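PDB 4PFI: TRAP dicarboxylate transporter-DctP subunit from Marinobacter aquaeolei, which probably binds a small organic acid in the periplasm and delivers it to the membrane subunits of a TRAP transporter. Local coordinates for residues Thr183-Gly195 with Phe312-Leu326. Residues are numbered along the deposited sequence; the frame is centred on the assembly and turned at random.
Sequences TSETAAEAFRSYG and FRDASLPARQRFIEL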
ATOM      1  N   THR A 183       6.851   1.853  -7.507  1.00 31.87           N
ATOM      2  CA  THR A 183       7.464   1.235  -8.676  1.00 36.40           C
ATOM      3  C   THR A 183       6.440   0.538  -9.585  1.00 38.24           C
ATOM      4  O   THR A 183       6.602  -0.611  -9.977  1.00 45.61           O
ATOM      5  CB  THR A 183       8.540   0.236  -8.249  1.00 39.92           C
ATOM      6  OG1 THR A 183       9.222  -0.253  -9.418  1.00 43.25           O
ATOM      7  CG2 THR A 183       7.917  -0.930  -7.452  1.00 42.95           C
ATOM      8  N   SER A 184       5.387   1.258  -9.920  1.00 34.48           N
ATOM      9  CA  SER A 184       4.341   0.750 -10.774  1.00 32.35           C
ATOM     10  C   SER A 184       4.209   1.714 -11.949  1.00 31.58           C
ATOM     11  O   SER A 184       4.271   2.928 -11.771  1.00 31.70           O
ATOM     12  CB  SER A 184       3.024   0.691  -9.989  1.00 35.29           C
ATOM     13  OG  SER A 184       1.944   0.298 -10.809  1.00 40.35           O
ATOM     14  N   GLU A 185       4.014   1.192 -13.147  1.00 28.77           N
ATOM     15  CA  GLU A 185       3.862   2.053 -14.307  1.00 31.66           C
ATOM     16  C   GLU A 185       2.677   3.007 -14.093  1.00 30.78           C
ATOM     17  O   GLU A 185       2.711   4.177 -14.474  1.00 29.75           O
ATOM     18  CB  GLU A 185       3.653   1.211 -15.553  1.00 38.38           C
ATOM     19  CG  GLU A 185       3.750   1.997 -16.821  1.00 48.78           C
ATOM     20  CD  GLU A 185       4.163   1.135 -18.005  1.00 59.46           C
ATOM     21  OE1 GLU A 185       4.222  -0.107 -17.854  1.00 61.97           O
ATOM     22  OE2 GLU A 185       4.438   1.706 -19.086  1.00 64.57           O
ATOM     23  N   THR A 186       1.631   2.501 -13.454  1.00 24.63           N
ATOM     24  CA  THR A 186       0.455   3.304 -13.231  1.00 23.32           C
ATOM     25  C   THR A 186       0.781   4.408 -12.249  1.00 21.89           C
ATOM     26  O   THR A 186       0.287   5.524 -12.391  1.00 24.57           O
ATOM     27  CB  THR A 186      -0.704   2.458 -12.711  1.00 27.84           C
ATOM     28  OG1 THR A 186      -1.000   1.435 -13.670  1.00 31.63           O
ATOM     29  CG2 THR A 186      -1.941   3.307 -12.496  1.00 23.90           C
ATOM     30  N   ALA A 187       1.603   4.096 -11.245  1.00 21.04           N
ATOM     31  CA  ALA A 187       1.961   5.074 -10.226  1.00 21.98           C
ATOM     32  C   ALA A 187       2.841   6.168 -10.834  1.00 22.12           C
ATOM     33  O   ALA A 187       2.667   7.347 -10.537  1.00 23.06           O
ATOM     34  CB  ALA A 187       2.671   4.415  -9.026  1.00 22.07           C
ATOM     35  N   ALA A 188       3.751   5.773 -11.717  1.00 21.24           N
ATOM     36  CA  ALA A 188       4.595   6.738 -12.429  1.00 20.72           C
ATOM     37  C   ALA A 188       3.734   7.695 -13.265  1.00 20.60           C
ATOM     38  O   ALA A 188       3.923   8.917 -13.232  1.00 21.89           O
ATOM     39  CB  ALA A 188       5.590   6.018 -13.325  1.00 19.79           C
ATOM     40  N   GLU A 189       2.782   7.129 -13.999  1.00 20.66           N
ATOM     41  CA  GLU A 189       1.945   7.906 -14.908  1.00 21.46           C
ATOM     42  C   GLU A 189       1.078   8.917 -14.175  1.00 20.71           C
ATOM     43  O   GLU A 189       0.771   9.979 -14.697  1.00 20.99           O
ATOM     44  CB  GLU A 189       1.048   6.994 -15.746  1.00 27.08           C
ATOM     45  CG  GLU A 189       0.259   7.761 -16.779  1.00 34.09           C
ATOM     46  CD  GLU A 189       1.160   8.511 -17.767  1.00 42.29           C
ATOM     47  OE1 GLU A 189       2.370   8.199 -17.849  1.00 43.14           O
ATOM     48  OE2 GLU A 189       0.657   9.418 -18.468  1.00 45.19           O
ATOM     49  N   ALA A 190       0.684   8.574 -12.961  1.00 22.24           N
ATOM     50  CA  ALA A 190      -0.102   9.463 -12.121  1.00 21.51           C
ATOM     51  C   ALA A 190       0.595  10.811 -11.935  1.00 19.69           C
ATOM     52  O   ALA A 190      -0.035  11.868 -12.063  1.00 19.16           O
ATOM     53  CB  ALA A 190      -0.339   8.796 -10.770  1.00 18.59           C
ATOM     54  N   PHE A 191       1.893  10.768 -11.632  1.00 17.95           N
ATOM     55  CA  PHE A 191       2.665  11.986 -11.358  1.00 16.76           C
ATOM     56  C   PHE A 191       3.183  12.615 -12.661  1.00 18.80           C
ATOM     57  O   PHE A 191       3.367  13.827 -12.760  1.00 21.98           O
ATOM     58  CB  PHE A 191       3.788  11.680 -10.366  1.00 15.64           C
ATOM     59  CG  PHE A 191       3.286  11.509  -8.942  1.00 19.80           C
ATOM     60  CD1 PHE A 191       3.026  12.626  -8.147  1.00 14.22           C
ATOM     61  CD2 PHE A 191       3.020  10.245  -8.420  1.00 16.05           C
ATOM     62  CE1 PHE A 191       2.528  12.482  -6.863  1.00 13.77           C
ATOM     63  CE2 PHE A 191       2.520  10.106  -7.139  1.00 14.48           C
ATOM     64  CZ  PHE A 191       2.283  11.220  -6.355  1.00 13.81           C
ATOM     65  N   ARG A 192       3.384  11.791 -13.676  1.00 18.55           N
ATOM     66  CA  ARG A 192       3.710  12.311 -14.986  1.00 19.62           C
ATOM     67  C   ARG A 192       2.540  13.172 -15.461  1.00 20.44           C
ATOM     68  O   ARG A 192       2.735  14.162 -16.142  1.00 22.13           O
ATOM     69  CB  ARG A 192       3.985  11.169 -15.951  1.00 20.73           C
ATOM     70  CG  ARG A 192       4.747  11.558 -17.165  1.00 23.92           C
ATOM     71  CD  ARG A 192       5.019  10.317 -18.027  1.00 30.06           C
ATOM     72  NE  ARG A 192       6.134   9.478 -17.530  1.00 34.52           N
ATOM     73  CZ  ARG A 192       6.034   8.208 -17.109  1.00 35.28           C
ATOM     74  NH1 ARG A 192       4.870   7.566 -17.083  1.00 35.62           N
ATOM     75  NH2 ARG A 192       7.116   7.563 -16.703  1.00 34.66           N
ATOM     76  N   SER A 193       1.321  12.806 -15.086  1.00 23.48           N
ATOM     77  CA  SER A 193       0.143  13.604 -15.468  1.00 26.31           C
ATOM     78  C   SER A 193       0.225  15.045 -14.959  1.00 25.66           C
ATOM     79  O   SER A 193      -0.258  15.956 -15.609  1.00 31.78           O
ATOM     80  CB  SER A 193      -1.139  12.988 -14.921  1.00 26.38           C
ATOM     81  OG  SER A 193      -1.320  11.675 -15.381  1.00 30.35           O
ATOM     82  N   TYR A 194       0.825  15.239 -13.789  1.00 20.07           N
ATOM     83  CA  TYR A 194       0.984  16.574 -13.200  1.00 18.97           C
ATOM     84  C   TYR A 194       2.185  17.304 -13.790  1.00 20.01           C
ATOM     85  O   TYR A 194       2.407  18.483 -13.500  1.00 22.19           O
ATOM     86  CB  TYR A 194       1.137  16.469 -11.677  1.00 17.54           C
ATOM     87  CG  TYR A 194       0.015  15.705 -11.006  1.00 17.45           C
ATOM     88  CD1 TYR A 194      -1.278  15.706 -11.547  1.00 18.57           C
ATOM     89  CD2 TYR A 194       0.242  14.979  -9.853  1.00 16.43           C
ATOM     90  CE1 TYR A 194      -2.309  15.009 -10.955  1.00 18.65           C
ATOM     91  CE2 TYR A 194      -0.772  14.271  -9.252  1.00 16.54           C
ATOM     92  CZ  TYR A 194      -2.049  14.291  -9.815  1.00 18.99           C
ATOM     93  OH  TYR A 194      -3.056  13.606  -9.209  1.00 18.35           O
ATOM     94  N   GLY A 195       2.952  16.605 -14.624  1.00 21.44           N
ATOM     95  CA  GLY A 195       4.096  17.193 -15.287  1.00 20.50           C
ATOM     96  C   GLY A 195       5.395  16.937 -14.539  1.00 26.86           C
ATOM     97  O   GLY A 195       6.343  17.699 -14.684  1.00 30.77           O
ATOM     98  N   PHE A 312      -6.357  18.519  -9.130  1.00 22.89           N
ATOM     99  CA  PHE A 312      -5.463  17.388  -9.324  1.00 21.68           C
ATOM    100  C   PHE A 312      -6.242  16.216  -9.876  1.00 20.67           C
ATOM    101  O   PHE A 312      -5.718  15.434 -10.664  1.00 21.70           O
ATOM    102  CB  PHE A 312      -4.794  16.971  -8.009  1.00 18.57           C
ATOM    103  CG  PHE A 312      -3.595  17.792  -7.635  1.00 17.40           C
ATOM    104  CD1 PHE A 312      -2.412  17.678  -8.349  1.00 16.75           C
ATOM    105  CD2 PHE A 312      -3.615  18.622  -6.524  1.00 17.21           C
ATOM    106  CE1 PHE A 312      -1.294  18.416  -7.988  1.00 17.73           C
ATOM    107  CE2 PHE A 312      -2.471  19.371  -6.162  1.00 16.02           C
ATOM    108  CZ  PHE A 312      -1.325  19.265  -6.893  1.00 15.41           C
ATOM    109  N   ARG A 313      -7.484  16.071  -9.428  1.00 22.68           N
ATOM    110  CA  ARG A 313      -8.352  15.001  -9.924  1.00 22.82           C
ATOM    111  C   ARG A 313      -8.491  15.138 -11.449  1.00 26.05           C
ATOM    112  O   ARG A 313      -8.226  14.190 -12.213  1.00 27.74           O
ATOM    113  CB  ARG A 313      -9.723  15.072  -9.247  1.00 23.90           C
ATOM    114  CG  ARG A 313     -10.518  13.760  -9.256  1.00 29.66           C
ATOM    115  CD  ARG A 313     -11.892  13.931  -8.573  1.00 36.73           C
ATOM    116  NE  ARG A 313     -11.809  14.851  -7.423  1.00 44.66           N
ATOM    117  CZ  ARG A 313     -11.986  14.519  -6.137  1.00 42.07           C
ATOM    118  NH1 ARG A 313     -12.298  13.261  -5.784  1.00 43.35           N
ATOM    119  NH2 ARG A 313     -11.867  15.457  -5.197  1.00 30.30           N
ATOM    120  N   ASP A 314      -8.861  16.346 -11.879  1.00 28.29           N
ATOM    121  CA  ASP A 314      -9.050  16.645 -13.292  1.00 32.46           C
ATOM    122  C   ASP A 314      -7.787  16.255 -14.051  1.00 31.86           C
ATOM    123  O   ASP A 314      -7.854  15.558 -15.066  1.00 37.19           O
ATOM    124  CB  ASP A 314      -9.404  18.127 -13.491  1.00 30.97           C
ATOM    125  CG  ASP A 314     -10.759  18.510 -12.848  1.00 36.91           C
ATOM    126  OD1 ASP A 314     -11.553  17.596 -12.517  1.00 37.22           O
ATOM    127  OD2 ASP A 314     -11.041  19.727 -12.674  1.00 37.89           O
ATOM    128  N   ALA A 315      -6.634  16.621 -13.504  1.00 24.48           N
ATOM    129  CA  ALA A 315      -5.367  16.393 -14.194  1.00 22.10           C
ATOM    130  C   ALA A 315      -4.836  14.964 -14.040  1.00 21.72           C
ATOM    131  O   ALA A 315      -3.907  14.567 -14.746  1.00 25.19           O
ATOM    132  CB  ALA A 315      -4.323  17.425 -13.743  1.00 20.86           C
ATOM    133  N   SER A 316      -5.468  14.167 -13.183  1.00 23.80           N
ATOM    134  CA  SER A 316      -5.046  12.777 -12.926  1.00 22.51           C
ATOM    135  C   SER A 316      -5.597  11.758 -13.912  1.00 22.93           C
ATOM    136  O   SER A 316      -5.187  10.596 -13.907  1.00 26.02           O
ATOM    137  CB  SER A 316      -5.539  12.345 -11.548  1.00 21.43           C
ATOM    138  OG  SER A 316      -6.972  12.215 -11.578  1.00 33.15           O
ATOM    139  N   LEU A 317      -6.553  12.167 -14.726  1.00 25.04           N
ATOM    140  CA  LEU A 317      -7.329  11.208 -15.522  1.00 27.04           C
ATOM    141  C   LEU A 317      -6.485  10.288 -16.434  1.00 27.18           C
ATOM    142  O   LEU A 317      -6.724   9.091 -16.488  1.00 34.37           O
ATOM    143  CB  LEU A 317      -8.409  11.941 -16.312  1.00 28.23           C
ATOM    144  CG  LEU A 317      -9.443  12.597 -15.377  1.00 29.55           C
ATOM    145  CD1 LEU A 317     -10.430  13.452 -16.152  1.00 29.25           C
ATOM    146  CD2 LEU A 317     -10.190  11.543 -14.536  1.00 30.72           C
ATOM    147  N   PRO A 318      -5.457  10.833 -17.089  1.00 27.41           N
ATOM    148  CA  PRO A 318      -4.597  10.055 -17.996  1.00 31.65           C
ATOM    149  C   PRO A 318      -3.949   8.812 -17.384  1.00 32.55           C
ATOM    150  O   PRO A 318      -3.642   7.894 -18.141  1.00 34.47           O
ATOM    151  CB  PRO A 318      -3.506  11.059 -18.403  1.00 29.91           C
ATOM    152  CG  PRO A 318      -4.140  12.393 -18.247  1.00 25.74           C
ATOM    153  CD  PRO A 318      -5.090  12.259 -17.074  1.00 29.39           C
ATOM    154  N   ALA A 319      -3.722   8.763 -16.073  1.00 29.75           N
ATOM    155  CA  ALA A 319      -3.261   7.512 -15.470  1.00 24.79           C
ATOM    156  C   ALA A 319      -4.320   6.394 -15.575  1.00 28.01           C
ATOM    157  O   ALA A 319      -3.979   5.216 -15.592  1.00 26.16           O
ATOM    158  CB  ALA A 319      -2.857   7.716 -14.040  1.00 26.81           C
ATOM    159  N   ARG A 320      -5.599   6.770 -15.655  1.00 29.33           N
ATOM    160  CA  ARG A 320      -6.673   5.787 -15.810  1.00 32.30           C
ATOM    161  C   ARG A 320      -6.599   5.158 -17.192  1.00 34.39           C
ATOM    162  O   ARG A 320      -6.751   3.951 -17.343  1.00 29.17           O
ATOM    163  CB  ARG A 320      -8.049   6.420 -15.550  1.00 28.60           C
ATOM    164  CG  ARG A 320      -8.227   6.698 -14.082  1.00 27.71           C
ATOM    165  CD  ARG A 320      -9.498   7.424 -13.720  1.00 34.16           C
ATOM    166  NE  ARG A 320      -9.398   7.974 -12.369  1.00 34.15           N
ATOM    167  CZ  ARG A 320     -10.429   8.399 -11.644  1.00 35.63           C
ATOM    168  NH1 ARG A 320     -11.667   8.335 -12.125  1.00 28.91           N
ATOM    169  NH2 ARG A 320     -10.212   8.883 -10.420  1.00 35.48           N
ATOM    170  N   GLN A 321      -6.321   5.996 -18.185  1.00 37.01           N
ATOM    171  CA  GLN A 321      -6.173   5.548 -19.561  1.00 35.12           C
ATOM    172  C   GLN A 321      -5.026   4.541 -19.663  1.00 31.79           C
ATOM    173  O   GLN A 321      -5.211   3.439 -20.150  1.00 35.93           O
ATOM    174  CB  GLN A 321      -5.919   6.756 -20.461  1.00 39.42           C
ATOM    175  CG  GLN A 321      -5.704   6.431 -21.938  1.00 42.93           C
ATOM    176  CD  GLN A 321      -5.317   7.658 -22.746  1.00 48.42           C
ATOM    177  OE1 GLN A 321      -5.985   8.695 -22.685  1.00 49.85           O
ATOM    178  NE2 GLN A 321      -4.218   7.557 -23.484  1.00 51.28           N
ATOM    179  N   ARG A 322      -3.846   4.922 -19.172  1.00 33.22           N
ATOM    180  CA  ARG A 322      -2.671   4.038 -19.186  1.00 31.11           C
ATOM    181  C   ARG A 322      -2.978   2.731 -18.445  1.00 31.56           C
ATOM    182  O   ARG A 322      -2.530   1.662 -18.841  1.00 28.92           O
ATOM    183  CB  ARG A 322      -1.453   4.742 -18.565  1.00 32.60           C
ATOM    184  CG  ARG A 322      -0.239   3.826 -18.280  1.00 36.99           C
ATOM    185  CD  ARG A 322       0.410   3.232 -19.550  1.00 43.69           C
ATOM    186  NE  ARG A 322       0.509   4.201 -20.650  1.00 53.34           N
ATOM    187  CZ  ARG A 322       1.431   5.168 -20.741  1.00 56.48           C
ATOM    188  NH1 ARG A 322       2.353   5.322 -19.789  1.00 54.57           N
ATOM    189  NH2 ARG A 322       1.428   5.997 -21.786  1.00 56.08           N
ATOM    190  N   PHE A 323      -3.779   2.823 -17.385  1.00 30.55           N
ATOM    191  CA  PHE A 323      -4.122   1.656 -16.582  1.00 27.64           C
ATOM    192  C   PHE A 323      -4.963   0.687 -17.386  1.00 30.41           C
ATOM    193  O   PHE A 323      -4.732  -0.510 -17.329  1.00 34.02           O
ATOM    194  CB  PHE A 323      -4.878   2.044 -15.309  1.00 27.15           C
ATOM    195  CG  PHE A 323      -5.304   0.865 -14.473  1.00 27.65           C
ATOM    196  CD1 PHE A 323      -4.366   0.015 -13.918  1.00 27.06           C
ATOM    197  CD2 PHE A 323      -6.660   0.583 -14.276  1.00 28.86           C
ATOM    198  CE1 PHE A 323      -4.765  -1.072 -13.156  1.00 27.62           C
ATOM    199  CE2 PHE A 323      -7.065  -0.502 -13.514  1.00 29.41           C
ATOM    200  CZ  PHE A 323      -6.119  -1.330 -12.958  1.00 30.91           C
ATOM    201  N   ILE A 324      -5.950   1.217 -18.109  1.00 34.04           N
ATOM    202  CA  ILE A 324      -6.831   0.412 -18.972  1.00 35.39           C
ATOM    203  C   ILE A 324      -6.053  -0.250 -20.106  1.00 38.71           C
ATOM    204  O   ILE A 324      -6.200  -1.441 -20.329  1.00 44.00           O
ATOM    205  CB  ILE A 324      -7.980   1.241 -19.611  1.00 38.38           C
ATOM    206  CG1 ILE A 324      -8.909   1.802 -18.539  1.00 33.29           C
ATOM    207  CG2 ILE A 324      -8.800   0.382 -20.589  1.00 40.64           C
ATOM    208  CD1 ILE A 324      -9.410   0.754 -17.574  1.00 35.51           C
ATOM    209  N   GLU A 325      -5.227   0.521 -20.817  1.00 39.09           N
ATOM    210  CA  GLU A 325      -4.341  -0.038 -21.841  1.00 40.55           C
ATOM    211  C   GLU A 325      -3.573  -1.256 -21.320  1.00 42.89           C
ATOM    212  O   GLU A 325      -3.377  -2.231 -22.037  1.00 47.95           O
ATOM    213  CB  GLU A 325      -3.333   1.008 -22.313  1.00 39.16           C
ATOM    214  CG  GLU A 325      -3.936   2.197 -23.014  1.00 47.80           C
ATOM    215  CD  GLU A 325      -2.950   3.363 -23.158  1.00 54.26           C
ATOM    216  OE1 GLU A 325      -1.826   3.289 -22.597  1.00 53.92           O
ATOM    217  OE2 GLU A 325      -3.306   4.366 -23.827  1.00 56.77           O
ATOM    218  N   LEU A 326      -3.144  -1.188 -20.065  1.00 43.39           N
ATOM    219  CA  LEU A 326      -2.328  -2.237 -19.460  1.00 43.98           C
ATOM    220  C   LEU A 326      -3.109  -3.445 -18.933  1.00 41.19           C
ATOM    221  O   LEU A 326      -2.544  -4.525 -18.801  1.00 47.82           O
ATOM    222  CB  LEU A 326      -1.499  -1.650 -18.312  1.00 42.84           C
ATOM    223  CG  LEU A 326      -0.252  -0.858 -18.729  1.00 44.58           C
ATOM    224  CD1 LEU A 326       0.400  -0.140 -17.523  1.00 41.76           C
ATOM    225  CD2 LEU A 326       0.751  -1.782 -19.436  1.00 43.74           C
TER
HETATM  226  O   HOH W   1      -3.127  15.904 -17.205  1.00 25.94           O
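Y194 and F312 meet in a T-shaped stack at the end of the contact formed by helix 306-316, the edge of the F312 ring turned to the face of Y194 with the planes at 70°. F312 CD1 sits over the centre of the Y194 ring, 3.7 Å from Y194 CZ, while A190 O covers the opposite face. With chi1 at -54°, CG of Y194 lies anti to its carbonyl carbon, and the ring reaches A315 CB while its OH lies against S316 CB; the same hydroxyl hydrogen-bonds H117 ND1. An alanine in place of Y194 would probably leave the edge of F312 without the ring face it meets here, and H117 without this hydrogen bond.

Small side chains let the nearly antiparallel helices 185-192 and 318-326 come close, their axes 8.5 Å apart. A319 CB presses on the backbone of A190, 3.8 Å from A190 CA, and T186 OG1 meets the edge of the F323 ring. Farther along, L326 CD1 packs against the extended chain of E185.

Charges line one flank. E189, bent at chi2 (60°), brings OE1 to 2.7 Å from R192 NH1, in that guanidinium plane, and to 3.5 Å from R322 NH1. The second salt bridge is electrostatic alone, since OE1 lies well out of the R322 plane; R322 NE instead points at E325 OE1.

One water donates to both S193 O and A315 O, linking the backbones. The contact thus combines aromatic and close apolar packing with the E189-R322 charge pairing, E189 probably offsetting the like charges of R192 and R322.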